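Local atomic coordinates of tailspike protein (Acinetobacter phage vB_ApiP_P1, PDB entry 6E1R), a protein that probably recognises and hydrolyses capsular polysaccharide on its Acinetobacter host, as the trimeric tailspike with which the phage attaches to the cell. Residues Gly273-Phe278 with Ala297-Met302; Tyr316-Leu321 with Ile332-Ile337; Tyr364-Ser369 with Thr394-Gly399; Asp381-Glu386 with Asn414-Asn419. All coordinates share one frame; numbering follows the deposited sequence.

Contact 1 of 4, residues Gly273-Phe278 with Ala297-Met302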
loop_
_atom_site.group_PDB
_atom_site.type_symbol
_atom_site.label_atom_id
_atom_site.label_comp_id
_atom_site.label_asym_id
_atom_site.label_seq_id
_atom_site.Cartn_x
_atom_site.Cartn_y
_atom_site.Cartn_z
ATOM N N GLY A 273 -16.763 3.996 -12.887
ATOM C CA GLY A 273 -15.617 4.799 -12.506
ATOM C C GLY A 273 -14.506 3.952 -11.919
ATOM O O GLY A 273 -14.745 2.946 -11.250
ATOM N N THR A 274 -13.272 4.382 -12.161
ATOM C CA THR A 274 -12.094 3.577 -11.877
ATOM C C THR A 274 -11.238 4.202 -10.782
ATOM O O THR A 274 -11.194 5.424 -10.619
ATOM C CB THR A 274 -11.243 3.393 -13.140
ATOM O OG1 THR A 274 -10.868 4.676 -13.658
ATOM C CG2 THR A 274 -12.023 2.641 -14.200
ATOM N N GLN A 275 -10.563 3.332 -10.029
ATOM C CA GLN A 275 -9.493 3.704 -9.101
ATOM C C GLN A 275 -10.013 4.609 -7.978
ATOM O O GLN A 275 -9.749 5.812 -7.921
ATOM C CB GLN A 275 -8.329 4.355 -9.857
ATOM C CG GLN A 275 -7.644 3.421 -10.844
ATOM C CD GLN A 275 -6.831 2.341 -10.160
ATOM O OE1 GLN A 275 -6.113 2.607 -9.196
ATOM N NE2 GLN A 275 -6.940 1.113 -10.655
ATOM N N TRP A 276 -10.762 3.980 -7.078
ATOM C CA TRP A 276 -11.150 4.566 -5.797
ATOM C C TRP A 276 -10.475 3.738 -4.709
ATOM O O TRP A 276 -10.851 2.583 -4.481
ATOM C CB TRP A 276 -12.666 4.562 -5.616
ATOM C CG TRP A 276 -13.431 5.530 -6.476
ATOM C CD1 TRP A 276 -13.464 5.568 -7.840
ATOM C CD2 TRP A 276 -14.309 6.571 -6.025
ATOM N NE1 TRP A 276 -14.294 6.579 -8.266
ATOM C CE2 TRP A 276 -14.825 7.209 -7.171
ATOM C CE3 TRP A 276 -14.700 7.031 -4.763
ATOM C CZ2 TRP A 276 -15.714 8.280 -7.092
ATOM C CZ3 TRP A 276 -15.581 8.096 -4.688
ATOM C CH2 TRP A 276 -16.076 8.709 -5.846
ATOM N N HIS A 277 -9.479 4.317 -4.042
ATOM C CA HIS A 277 -8.704 3.598 -3.041
ATOM C C HIS A 277 -8.710 4.361 -1.724
ATOM O O HIS A 277 -8.880 5.583 -1.696
ATOM C CB HIS A 277 -7.265 3.361 -3.516
ATOM C CG HIS A 277 -7.175 2.594 -4.797
ATOM N ND1 HIS A 277 -7.699 1.326 -4.943
ATOM C CD2 HIS A 277 -6.630 2.914 -5.994
ATOM C CE1 HIS A 277 -7.478 0.900 -6.173
ATOM N NE2 HIS A 277 -6.830 1.844 -6.831
ATOM N N PHE A 278 -8.519 3.623 -0.631
ATOM C CA PHE A 278 -8.647 4.153 0.724
ATOM C C PHE A 278 -7.444 3.713 1.547
ATOM O O PHE A 278 -7.322 2.534 1.894
ATOM C CB PHE A 278 -9.951 3.683 1.371
ATOM C CG PHE A 278 -11.182 4.063 0.598
ATOM C CD1 PHE A 278 -11.642 3.268 -0.439
ATOM C CD2 PHE A 278 -11.882 5.215 0.912
ATOM C CE1 PHE A 278 -12.772 3.620 -1.152
ATOM C CE2 PHE A 278 -13.015 5.571 0.205
ATOM C CZ PHE A 278 -13.460 4.773 -0.828
ATOM N N ALA A 297 -18.804 0.206 -10.705
ATOM C CA ALA A 297 -17.408 0.551 -10.909
ATOM C C ALA A 297 -16.693 -0.511 -11.730
ATOM O O ALA A 297 -17.170 -1.637 -11.893
ATOM C CB ALA A 297 -16.679 0.730 -9.570
ATOM N N SER A 298 -15.535 -0.120 -12.253
ATOM C CA SER A 298 -14.554 -1.027 -12.826
ATOM C C SER A 298 -13.206 -0.706 -12.192
ATOM O O SER A 298 -13.078 0.250 -11.421
ATOM C CB SER A 298 -14.497 -0.923 -14.357
ATOM O OG SER A 298 -14.134 0.377 -14.776
ATOM N N SER A 299 -12.200 -1.531 -12.506
ATOM C CA SER A 299 -10.862 -1.465 -11.917
ATOM C C SER A 299 -10.927 -1.849 -10.440
ATOM O O SER A 299 -12.008 -1.825 -9.838
ATOM C CB SER A 299 -10.240 -0.075 -12.102
ATOM O OG SER A 299 -9.663 0.056 -13.388
ATOM N N PRO A 300 -9.805 -2.217 -9.822
ATOM C CA PRO A 300 -9.850 -2.687 -8.434
ATOM C C PRO A 300 -10.166 -1.578 -7.442
ATOM O O PRO A 300 -10.007 -0.385 -7.712
ATOM C CB PRO A 300 -8.439 -3.237 -8.203
ATOM C CG PRO A 300 -7.601 -2.482 -9.166
ATOM C CD PRO A 300 -8.451 -2.342 -10.387
ATOM N N ILE A 301 -10.630 -2.005 -6.271
ATOM C CA ILE A 301 -10.878 -1.131 -5.130
ATOM C C ILE A 301 -10.087 -1.691 -3.956
ATOM O O ILE A 301 -10.290 -2.846 -3.563
ATOM C CB ILE A 301 -12.373 -1.035 -4.790
ATOM C CG1 ILE A 301 -13.167 -0.557 -6.007
ATOM C CG2 ILE A 301 -12.590 -0.108 -3.602
ATOM C CD1 ILE A 301 -14.665 -0.573 -5.798
HETATM N N MSE A 302 -9.187 -0.885 -3.403
HETATM C CA MSE A 302 -8.300 -1.372 -2.352
HETATM C C MSE A 302 -8.391 -0.567 -1.061
HETATM O O MSE A 302 -8.515 0.658 -1.083
HETATM C CB MSE A 302 -6.853 -1.375 -2.844
HETATM C CG MSE A 302 -6.621 -2.210 -4.085
HETATM SE SE MSE A 302 -4.752 -2.183 -4.623
HETATM C CE MSE A 302 -4.480 -0.251 -4.671
HETATM O O HOH W 1 -11.918 1.113 -9.340
#
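The imidazole of His277 is fixed by the 297-302 segment on one face and at its edge. Met302, modelled as selenomethionine, bends at chi3 (-52°) and lays its CE over the ring centre, 3.6 Å from the centroid of the His277 ring, a CH-pi contact. Met302 N donates to His277 ND1 at 3.1 Å, in the plane of the ring. At another point on the ring edge His277 NE2 donates to Gln275 OE1 (2.6 Å), again nearly in the plane, although the donor stands above the amide carbonyl plane. The same OE1 accepts from Gly306 N of the second subunit, while Gln275 NE2 reaches Gly336 O of that chain and lies 3.8 Å from Pro300 CD. Beyond the histidine, Phe278 N donates to Met302 O at 3.0 Å, nearly in line with the carbonyl bond. Ile301 CG2 lies 3.3 Å from Trp276 O. Towards Gly273 the segments are held more loosely: a weak bond runs from Ser298 N to Gly273 O, and a water accepts from Gln275 N at 2.7 Å with Pro300 O close by. Two coils of the parallel beta-helix thus meet partly through side chain and water. Because NE2 donates and ND1 accepts, the pattern fits an imidazole proton on NE2, with ring rotation set at both nitrogens.

Contact 2 of 4, residues Tyr316-Leu321 with Ile332-Ile337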
loop_
_atom_site.group_PDB
_atom_site.type_symbol
_atom_site.label_atom_id
_atom_site.label_comp_id
_atom_site.label_asym_id
_atom_site.label_seq_id
_atom_site.Cartn_x
_atom_site.Cartn_y
_atom_site.Cartn_z
ATOM N N TYR A 316 -24.172 -4.648 4.013
ATOM C CA TYR A 316 -22.923 -4.937 3.330
ATOM C C TYR A 316 -21.921 -3.814 3.559
ATOM O O TYR A 316 -22.288 -2.672 3.846
ATOM C CB TYR A 316 -23.151 -5.127 1.825
ATOM C CG TYR A 316 -24.296 -6.055 1.493
ATOM C CD1 TYR A 316 -24.229 -7.412 1.784
ATOM C CD2 TYR A 316 -25.443 -5.576 0.871
ATOM C CE1 TYR A 316 -25.276 -8.261 1.476
ATOM C CE2 TYR A 316 -26.493 -6.416 0.559
ATOM C CZ TYR A 316 -26.405 -7.756 0.864
ATOM O OH TYR A 316 -27.451 -8.596 0.554
ATOM N N VAL A 317 -20.639 -4.154 3.437
ATOM C CA VAL A 317 -19.596 -3.137 3.483
ATOM C C VAL A 317 -19.424 -2.492 2.115
ATOM O O VAL A 317 -19.397 -1.264 1.988
ATOM C CB VAL A 317 -18.274 -3.739 3.993
ATOM C CG1 VAL A 317 -17.145 -2.733 3.848
ATOM C CG2 VAL A 317 -18.418 -4.175 5.441
ATOM N N ILE A 318 -19.312 -3.309 1.072
ATOM C CA ILE A 318 -19.207 -2.822 -0.296
ATOM C C ILE A 318 -20.092 -3.689 -1.181
ATOM O O ILE A 318 -20.142 -4.914 -1.021
ATOM C CB ILE A 318 -17.743 -2.814 -0.787
ATOM C CG1 ILE A 318 -17.651 -2.231 -2.198
ATOM C CG2 ILE A 318 -17.136 -4.214 -0.726
ATOM C CD1 ILE A 318 -16.243 -1.872 -2.619
ATOM N N LYS A 319 -20.809 -3.048 -2.101
ATOM C CA LYS A 319 -21.731 -3.726 -3.008
ATOM C C LYS A 319 -21.498 -3.200 -4.417
ATOM O O LYS A 319 -21.784 -2.032 -4.701
ATOM C CB LYS A 319 -23.182 -3.513 -2.579
ATOM C CG LYS A 319 -24.200 -4.164 -3.500
ATOM C CD LYS A 319 -25.618 -3.953 -2.998
ATOM C CE LYS A 319 -26.632 -4.626 -3.905
ATOM N NZ LYS A 319 -28.016 -4.525 -3.364
ATOM N N THR A 320 -20.983 -4.055 -5.293
ATOM C CA THR A 320 -20.707 -3.674 -6.670
ATOM C C THR A 320 -21.922 -3.938 -7.552
ATOM O O THR A 320 -22.670 -4.898 -7.346
ATOM C CB THR A 320 -19.496 -4.434 -7.213
ATOM O OG1 THR A 320 -19.644 -5.835 -6.941
ATOM C CG2 THR A 320 -18.213 -3.925 -6.571
ATOM N N LEU A 321 -22.108 -3.072 -8.545
ATOM C CA LEU A 321 -23.235 -3.143 -9.463
ATOM C C LEU A 321 -22.735 -3.001 -10.894
ATOM O O LEU A 321 -21.560 -2.718 -11.143
ATOM C CB LEU A 321 -24.274 -2.054 -9.157
ATOM C CG LEU A 321 -25.060 -2.179 -7.853
ATOM C CD1 LEU A 321 -25.792 -0.886 -7.547
ATOM C CD2 LEU A 321 -26.043 -3.329 -7.953
ATOM N N ILE A 332 -11.239 -6.652 -4.992
ATOM C CA ILE A 332 -11.439 -5.782 -3.840
ATOM C C ILE A 332 -10.549 -6.322 -2.731
ATOM O O ILE A 332 -10.813 -7.401 -2.183
ATOM C CB ILE A 332 -12.905 -5.722 -3.397
ATOM C CG1 ILE A 332 -13.771 -5.115 -4.504
ATOM C CG2 ILE A 332 -13.038 -4.916 -2.112
ATOM C CD1 ILE A 332 -15.233 -4.988 -4.134
ATOM N N LYS A 333 -9.493 -5.583 -2.400
ATOM C CA LYS A 333 -8.494 -6.031 -1.441
ATOM C C LYS A 333 -8.675 -5.299 -0.120
ATOM O O LYS A 333 -8.715 -4.065 -0.087
ATOM C CB LYS A 333 -7.077 -5.808 -1.974
ATOM C CG LYS A 333 -5.996 -6.343 -1.048
ATOM C CD LYS A 333 -4.615 -6.257 -1.675
ATOM C CE LYS A 333 -3.570 -6.917 -0.784
ATOM N NZ LYS A 333 -2.199 -6.828 -1.360
ATOM N N PHE A 334 -8.784 -6.063 0.961
ATOM C CA PHE A 334 -8.806 -5.535 2.322
ATOM C C PHE A 334 -7.452 -5.880 2.938
ATOM O O PHE A 334 -7.272 -6.954 3.515
ATOM C CB PHE A 334 -9.963 -6.124 3.123
ATOM C CG PHE A 334 -11.319 -5.756 2.592
ATOM C CD1 PHE A 334 -11.927 -4.571 2.968
ATOM C CD2 PHE A 334 -11.983 -6.595 1.714
ATOM C CE1 PHE A 334 -13.175 -4.233 2.479
ATOM C CE2 PHE A 334 -13.230 -6.259 1.222
ATOM C CZ PHE A 334 -13.826 -5.078 1.604
ATOM N N GLN A 335 -6.498 -4.963 2.806
ATOM C CA GLN A 335 -5.118 -5.191 3.235
ATOM C C GLN A 335 -4.944 -4.636 4.644
ATOM O O GLN A 335 -4.793 -3.427 4.833
ATOM C CB GLN A 335 -4.138 -4.556 2.255
ATOM C CG GLN A 335 -2.679 -4.745 2.630
ATOM C CD GLN A 335 -1.729 -4.276 1.544
ATOM O OE1 GLN A 335 -2.112 -4.147 0.381
ATOM N NE2 GLN A 335 -0.482 -4.018 1.920
ATOM N N GLY A 336 -4.968 -5.528 5.632
ATOM C CA GLY A 336 -4.723 -5.155 7.012
ATOM C C GLY A 336 -5.765 -4.223 7.595
ATOM O O GLY A 336 -5.425 -3.166 8.135
ATOM N N ILE A 337 -7.034 -4.606 7.504
ATOM C CA ILE A 337 -8.142 -3.778 7.967
ATOM C C ILE A 337 -8.629 -4.314 9.305
ATOM O O ILE A 337 -8.819 -5.527 9.467
ATOM C CB ILE A 337 -9.285 -3.751 6.939
ATOM C CG1 ILE A 337 -8.735 -3.447 5.544
ATOM C CG2 ILE A 337 -10.334 -2.724 7.330
ATOM C CD1 ILE A 337 -7.985 -2.138 5.459
#
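Val317, at the corner where the chain bends into strand 318-320, brings CG1 to 4.5 Å from Phe334 CE1, a loose touch that is oblique to the ring. Ile318 carries most of the first segment's share. Its CG1 is anti to the backbone N (chi1 -177°), and the chain runs on extended to Ile318 CD1, which meets Ile332 CD1 tip to tip at 3.6 Å. The other branch, Ile318 CG2, lies at the edge of the Phe334 ring, near the ring plane and 4.1 Å from Phe334 CZ, so one isoleucine serves two partners with its two branches. Lys319 points the opposite way. Thr320 turns back inward, and its methyl CG2 stands 4.0 Å from Ile332 CD1, again tip to tip, which places that one methyl against both Ile318 and Thr320. The segments are not neighbours in a sheet: strands 318-320 and 332-335 run nearly antiparallel (164°) with axes 10.9 Å apart, as faces across the interior of a beta-helix do. Behind the contact Phe334 stacks on Phe360 and meets Phe303 with its plane nearly parallel, an aromatic column that follows the coils. Every group that touches here is aliphatic or aromatic carbon, and all five touching residues are buried, so cohesion between the two walls rests on dispersion and the exclusion of water, without directional bonds.

Contact 3 of 4, residues Tyr364-Ser369 with Thr394-Gly399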
loop_
_atom_site.group_PDB
_atom_site.type_symbol
_atom_site.label_atom_id
_atom_site.label_comp_id
_atom_site.label_asym_id
_atom_site.label_seq_id
_atom_site.Cartn_x
_atom_site.Cartn_y
_atom_site.Cartn_z
ATOM N N TYR A 364 -8.396 -8.256 10.914
ATOM C CA TYR A 364 -8.538 -8.582 12.327
ATOM C C TYR A 364 -9.836 -7.992 12.855
ATOM O O TYR A 364 -10.085 -6.794 12.687
ATOM C CB TYR A 364 -7.341 -8.039 13.120
ATOM C CG TYR A 364 -7.318 -8.410 14.586
ATOM C CD1 TYR A 364 -7.980 -7.637 15.531
ATOM C CD2 TYR A 364 -6.612 -9.520 15.029
ATOM C CE1 TYR A 364 -7.955 -7.969 16.873
ATOM C CE2 TYR A 364 -6.579 -9.859 16.369
ATOM C CZ TYR A 364 -7.251 -9.080 17.286
ATOM O OH TYR A 364 -7.219 -9.414 18.621
ATOM N N GLY A 365 -10.654 -8.825 13.484
ATOM C CA GLY A 365 -11.878 -8.349 14.092
ATOM C C GLY A 365 -12.831 -9.492 14.386
ATOM O O GLY A 365 -12.459 -10.665 14.355
ATOM N N GLN A 366 -14.076 -9.113 14.666
ATOM C CA GLN A 366 -15.142 -10.041 15.017
ATOM C C GLN A 366 -16.307 -9.841 14.059
ATOM O O GLN A 366 -16.652 -8.705 13.718
ATOM C CB GLN A 366 -15.591 -9.839 16.468
ATOM C CG GLN A 366 -16.789 -10.676 16.881
ATOM C CD GLN A 366 -17.190 -10.442 18.324
ATOM O OE1 GLN A 366 -17.957 -9.529 18.628
ATOM N NE2 GLN A 366 -16.672 -11.273 19.223
ATOM N N LEU A 367 -16.916 -10.944 13.629
ATOM C CA LEU A 367 -17.932 -10.925 12.584
ATOM C C LEU A 367 -19.301 -11.296 13.139
ATOM O O LEU A 367 -19.439 -12.292 13.858
ATOM C CB LEU A 367 -17.555 -11.881 11.451
ATOM C CG LEU A 367 -16.311 -11.498 10.651
ATOM C CD1 LEU A 367 -16.026 -12.532 9.574
ATOM C CD2 LEU A 367 -16.477 -10.116 10.043
ATOM N N ILE A 368 -20.303 -10.489 12.804
ATOM C CA ILE A 368 -21.705 -10.855 12.954
ATOM C C ILE A 368 -22.343 -11.109 11.590
ATOM O O ILE A 368 -23.564 -11.046 11.450
ATOM C CB ILE A 368 -22.490 -9.789 13.737
ATOM C CG1 ILE A 368 -22.342 -8.423 13.068
ATOM C CG2 ILE A 368 -22.025 -9.729 15.182
ATOM C CD1 ILE A 368 -23.230 -7.360 13.659
ATOM N N SER A 369 -21.523 -11.390 10.580
ATOM C CA SER A 369 -21.987 -11.503 9.207
ATOM C C SER A 369 -21.149 -12.553 8.490
ATOM O O SER A 369 -20.255 -13.172 9.073
ATOM C CB SER A 369 -21.893 -10.155 8.488
ATOM O OG SER A 369 -20.539 -9.772 8.309
ATOM N N THR A 394 -13.298 -13.658 14.810
ATOM C CA THR A 394 -14.121 -14.317 15.812
ATOM C C THR A 394 -15.579 -14.225 15.386
ATOM O O THR A 394 -16.034 -13.178 14.915
ATOM C CB THR A 394 -13.929 -13.682 17.190
ATOM O OG1 THR A 394 -13.234 -12.437 17.054
ATOM C CG2 THR A 394 -13.125 -14.605 18.091
ATOM N N LEU A 395 -16.306 -15.325 15.541
ATOM C CA LEU A 395 -17.683 -15.414 15.074
ATOM C C LEU A 395 -18.635 -15.113 16.224
ATOM O O LEU A 395 -18.654 -15.832 17.229
ATOM C CB LEU A 395 -17.973 -16.793 14.481
ATOM C CG LEU A 395 -17.177 -17.149 13.224
ATOM C CD1 LEU A 395 -17.562 -18.527 12.711
ATOM C CD2 LEU A 395 -17.378 -16.095 12.148
ATOM N N ALA A 396 -19.421 -14.054 16.069
ATOM C CA ALA A 396 -20.505 -13.725 16.976
ATOM C C ALA A 396 -21.824 -14.182 16.354
ATOM O O ALA A 396 -21.845 -14.891 15.343
ATOM C CB ALA A 396 -20.495 -12.228 17.289
ATOM N N THR A 397 -22.939 -13.784 16.963
ATOM C CA THR A 397 -24.249 -14.201 16.477
ATOM C C THR A 397 -24.479 -13.688 15.061
ATOM O O THR A 397 -24.455 -12.477 14.816
ATOM C CB THR A 397 -25.344 -13.691 17.412
ATOM O OG1 THR A 397 -25.125 -14.205 18.732
ATOM C CG2 THR A 397 -26.713 -14.142 16.921
ATOM N N GLY A 398 -24.699 -14.616 14.130
ATOM C CA GLY A 398 -24.866 -14.284 12.733
ATOM C C GLY A 398 -23.598 -14.340 11.909
ATOM O O GLY A 398 -23.674 -14.221 10.679
ATOM N N GLY A 399 -22.440 -14.513 12.542
ATOM C CA GLY A 399 -21.194 -14.569 11.803
ATOM C C GLY A 399 -20.918 -15.946 11.228
ATOM O O GLY A 399 -21.308 -16.973 11.782
#
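Gln366 and Leu367 pair with Thr394 and Leu395 in the short two-stranded parallel sheet of 364-367 and 392-395, at the side of the beta-helix. Three backbone bonds define the register. Thr394 N donates to Gly365 O at 3.1 Å, Leu367 N to Thr394 O at 2.7 Å, and Ala396 N to Leu367 O at 2.8 Å. Gln366 crosses Thr394 obliquely: CG is anti to the backbone N (chi1 174°), and the extended chain carries CD to 3.9 Å from Ala396 CB. That alanine methyl also receives Ile368 CG2 at 3.6 Å, so it sits between two side chains of the first strand and its continuation. Past the pairing, the second segment leaves the sheet in a type II beta turn from Ala396 to Gly399, closed by Gly399 N donating to Ala396 O. Gly398 holds the third turn position with positive phi (93°), a conformation that glycine adopts readily. The turn folds Gly399 back against the first segment, where its CA approaches Leu367 O at 3.5 Å and Ser369 O at 3.2 Å, both as CA-H...O contacts. On the other side of the sheet from Gln366, Leu367 CB lies 4.3 Å from Leu395 CD2, while at the start of the same strand Tyr364 meets Phe328 of the third subunit edge-to-face.

Contact 4 of 4, residues Asp381-Glu386 with Asn414-Asn419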
loop_
_atom_site.group_PDB
_atom_site.type_symbol
_atom_site.label_atom_id
_atom_site.label_comp_id
_atom_site.label_asym_id
_atom_site.label_seq_id
_atom_site.Cartn_x
_atom_site.Cartn_y
_atom_site.Cartn_z
ATOM N N ASP A 381 -18.688 -17.846 -0.633
ATOM C CA ASP A 381 -18.326 -18.562 -1.851
ATOM C C ASP A 381 -16.819 -18.471 -2.052
ATOM O O ASP A 381 -16.288 -17.397 -2.357
ATOM C CB ASP A 381 -19.083 -17.984 -3.043
ATOM C CG ASP A 381 -18.810 -18.735 -4.336
ATOM O OD1 ASP A 381 -18.151 -19.795 -4.291
ATOM O OD2 ASP A 381 -19.265 -18.266 -5.400
ATOM N N VAL A 382 -16.126 -19.599 -1.880
ATOM C CA VAL A 382 -14.674 -19.617 -1.997
ATOM C C VAL A 382 -14.223 -19.317 -3.421
ATOM O O VAL A 382 -13.081 -18.890 -3.630
ATOM C CB VAL A 382 -14.130 -20.975 -1.511
ATOM C CG1 VAL A 382 -12.611 -20.947 -1.397
ATOM C CG2 VAL A 382 -14.762 -21.346 -0.178
ATOM N N ALA A 383 -15.102 -19.502 -4.411
ATOM C CA ALA A 383 -14.756 -19.143 -5.781
ATOM C C ALA A 383 -14.536 -17.646 -5.944
ATOM O O ALA A 383 -13.924 -17.224 -6.932
ATOM C CB ALA A 383 -15.848 -19.617 -6.742
ATOM N N LEU A 384 -15.021 -16.838 -5.005
ATOM C CA LEU A 384 -14.816 -15.397 -5.021
ATOM C C LEU A 384 -13.626 -14.964 -4.177
ATOM O O LEU A 384 -13.316 -13.769 -4.135
ATOM C CB LEU A 384 -16.076 -14.677 -4.534
ATOM C CG LEU A 384 -17.371 -14.977 -5.286
ATOM C CD1 LEU A 384 -18.533 -14.225 -4.657
ATOM C CD2 LEU A 384 -17.231 -14.631 -6.757
ATOM N N ILE A 385 -12.960 -15.896 -3.505
ATOM C CA ILE A 385 -11.848 -15.587 -2.615
ATOM C C ILE A 385 -10.569 -15.773 -3.420
ATOM O O ILE A 385 -10.145 -16.901 -3.689
ATOM C CB ILE A 385 -11.862 -16.465 -1.362
ATOM C CG1 ILE A 385 -13.165 -16.267 -0.585
ATOM C CG2 ILE A 385 -10.662 -16.151 -0.480
ATOM C CD1 ILE A 385 -13.449 -14.827 -0.224
ATOM N N GLU A 386 -9.950 -14.658 -3.817
ATOM C CA GLU A 386 -8.672 -14.741 -4.513
ATOM C C GLU A 386 -7.544 -15.119 -3.562
ATOM O O GLU A 386 -6.612 -15.827 -3.961
ATOM C CB GLU A 386 -8.360 -13.416 -5.208
ATOM C CG GLU A 386 -7.127 -13.455 -6.100
ATOM C CD GLU A 386 -7.296 -14.375 -7.294
ATOM O OE1 GLU A 386 -8.442 -14.535 -7.767
ATOM O OE2 GLU A 386 -6.284 -14.940 -7.758
ATOM N N ASN A 414 -7.168 -21.069 1.638
ATOM C CA ASN A 414 -6.625 -19.730 1.444
ATOM C C ASN A 414 -7.159 -19.097 0.168
ATOM O O ASN A 414 -7.334 -17.875 0.108
ATOM C CB ASN A 414 -5.097 -19.772 1.411
ATOM C CG ASN A 414 -4.498 -20.234 2.720
ATOM O OD1 ASN A 414 -4.145 -21.402 2.876
ATOM N ND2 ASN A 414 -4.384 -19.318 3.674
ATOM N N ALA A 415 -7.425 -19.907 -0.852
ATOM C CA ALA A 415 -7.915 -19.418 -2.132
ATOM C C ALA A 415 -8.650 -20.554 -2.825
ATOM O O ALA A 415 -8.602 -21.708 -2.392
ATOM C CB ALA A 415 -6.773 -18.889 -3.004
ATOM N N ASP A 416 -9.336 -20.212 -3.916
ATOM C CA ASP A 416 -10.057 -21.231 -4.669
ATOM C C ASP A 416 -9.098 -22.089 -5.484
ATOM O O ASP A 416 -9.170 -23.323 -5.447
ATOM C CB ASP A 416 -11.100 -20.578 -5.574
ATOM C CG ASP A 416 -11.857 -21.590 -6.411
ATOM O OD1 ASP A 416 -12.516 -22.474 -5.823
ATOM O OD2 ASP A 416 -11.792 -21.502 -7.655
ATOM N N SER A 417 -8.185 -21.457 -6.218
ATOM C CA SER A 417 -7.295 -22.194 -7.100
ATOM C C SER A 417 -6.012 -21.408 -7.326
ATOM O O SER A 417 -5.998 -20.174 -7.275
ATOM C CB SER A 417 -7.961 -22.509 -8.447
ATOM O OG SER A 417 -8.225 -21.328 -9.183
ATOM N N ARG A 418 -4.934 -22.147 -7.577
ATOM C CA ARG A 418 -3.642 -21.592 -7.946
ATOM C C ARG A 418 -2.987 -22.533 -8.944
ATOM O O ARG A 418 -3.065 -23.755 -8.793
ATOM C CB ARG A 418 -2.726 -21.413 -6.729
ATOM C CG ARG A 418 -3.025 -20.204 -5.861
ATOM C CD ARG A 418 -2.823 -18.902 -6.621
ATOM N NE ARG A 418 -2.850 -17.748 -5.728
ATOM C CZ ARG A 418 -3.960 -17.160 -5.293
ATOM N NH1 ARG A 418 -5.147 -17.616 -5.668
ATOM N NH2 ARG A 418 -3.882 -16.115 -4.481
ATOM N N ASN A 419 -2.343 -21.967 -9.961
ATOM C CA ASN A 419 -1.643 -22.749 -10.973
ATOM C C ASN A 419 -0.177 -22.345 -10.981
ATOM O O ASN A 419 0.146 -21.169 -11.182
ATOM C CB ASN A 419 -2.266 -22.555 -12.357
ATOM C CG ASN A 419 -3.671 -23.120 -12.448
ATOM O OD1 ASN A 419 -4.086 -23.918 -11.609
ATOM N ND2 ASN A 419 -4.405 -22.718 -13.477
#
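The guanidinium of Arg418 takes the backbone carbonyl of Glu386 at its edge: NH1 and NH2 both donate to Glu386 O, at 2.9 and 2.8 Å, with the oxygen within a few degrees of the guanidinium plane. NH1 lies in the carbonyl plane, whereas NH2 is tilted from it by 27°. NH1 also donates to Ser417 O, again close to the guanidinium plane. The Glu386 carboxylate is different. Its plane is only 16° from that of the guanidinium, yet Glu386 OE2 stands well out of the guanidinium plane, 3.6 Å from Arg418 NH1, a salt bridge of charge alone with no N-H directed at it. The bend at chi2 (66°) of Glu386 carries CD round towards the arginine. A second flat group, the carboxylate of Asp416, sets its CG 3.8 Å from Ala383 CA, while its CB is 3.2 Å from Val382 O. Asp416 N makes a weak bond to Ile385 O, and Ile385 CG2 rests 3.8 Å from Asn414 O. Asp381 makes its hydrogen bond within its own segment: OD1 accepts from Ala383 N, met from above the carboxylate plane, an Asx turn that opens the 3-10 segment 382-384. Ala415, Ser417, Arg418 and Asn419 pair in parallel with a strand of the third subunit, so the sheet continues across the interface. Such shared strands past the last coils of a parallel beta-helix recall the interwound region of trimeric tailspikes such as that of phage P22.

Overall arrangement
The four contacts follow the long beta-helix towards its C-terminal end. Contacts 1, 2 and 3 come in series along the chain, and contact 4 interlocks with contact 3, their segments alternating. Contacts 1 and 2 have centres 10 Å apart and share neighbouring strands 301-304 and 331-338, where Ile301 O and Lys333 N probably hydrogen-bond at 3.1 Å. Contact 3 is joined to contact 2 by a probable bond from Tyr364 N to Ile337 O, but lies about 26 Å from contact 1, centre to centre. Contact 4, about 16 Å from contact 2 between centres, does not touch the others. Contacts 1, 2 and 4 each meet the second subunit, and contact 3 reaches the third through Tyr364, so coil packing and trimer assembly run together.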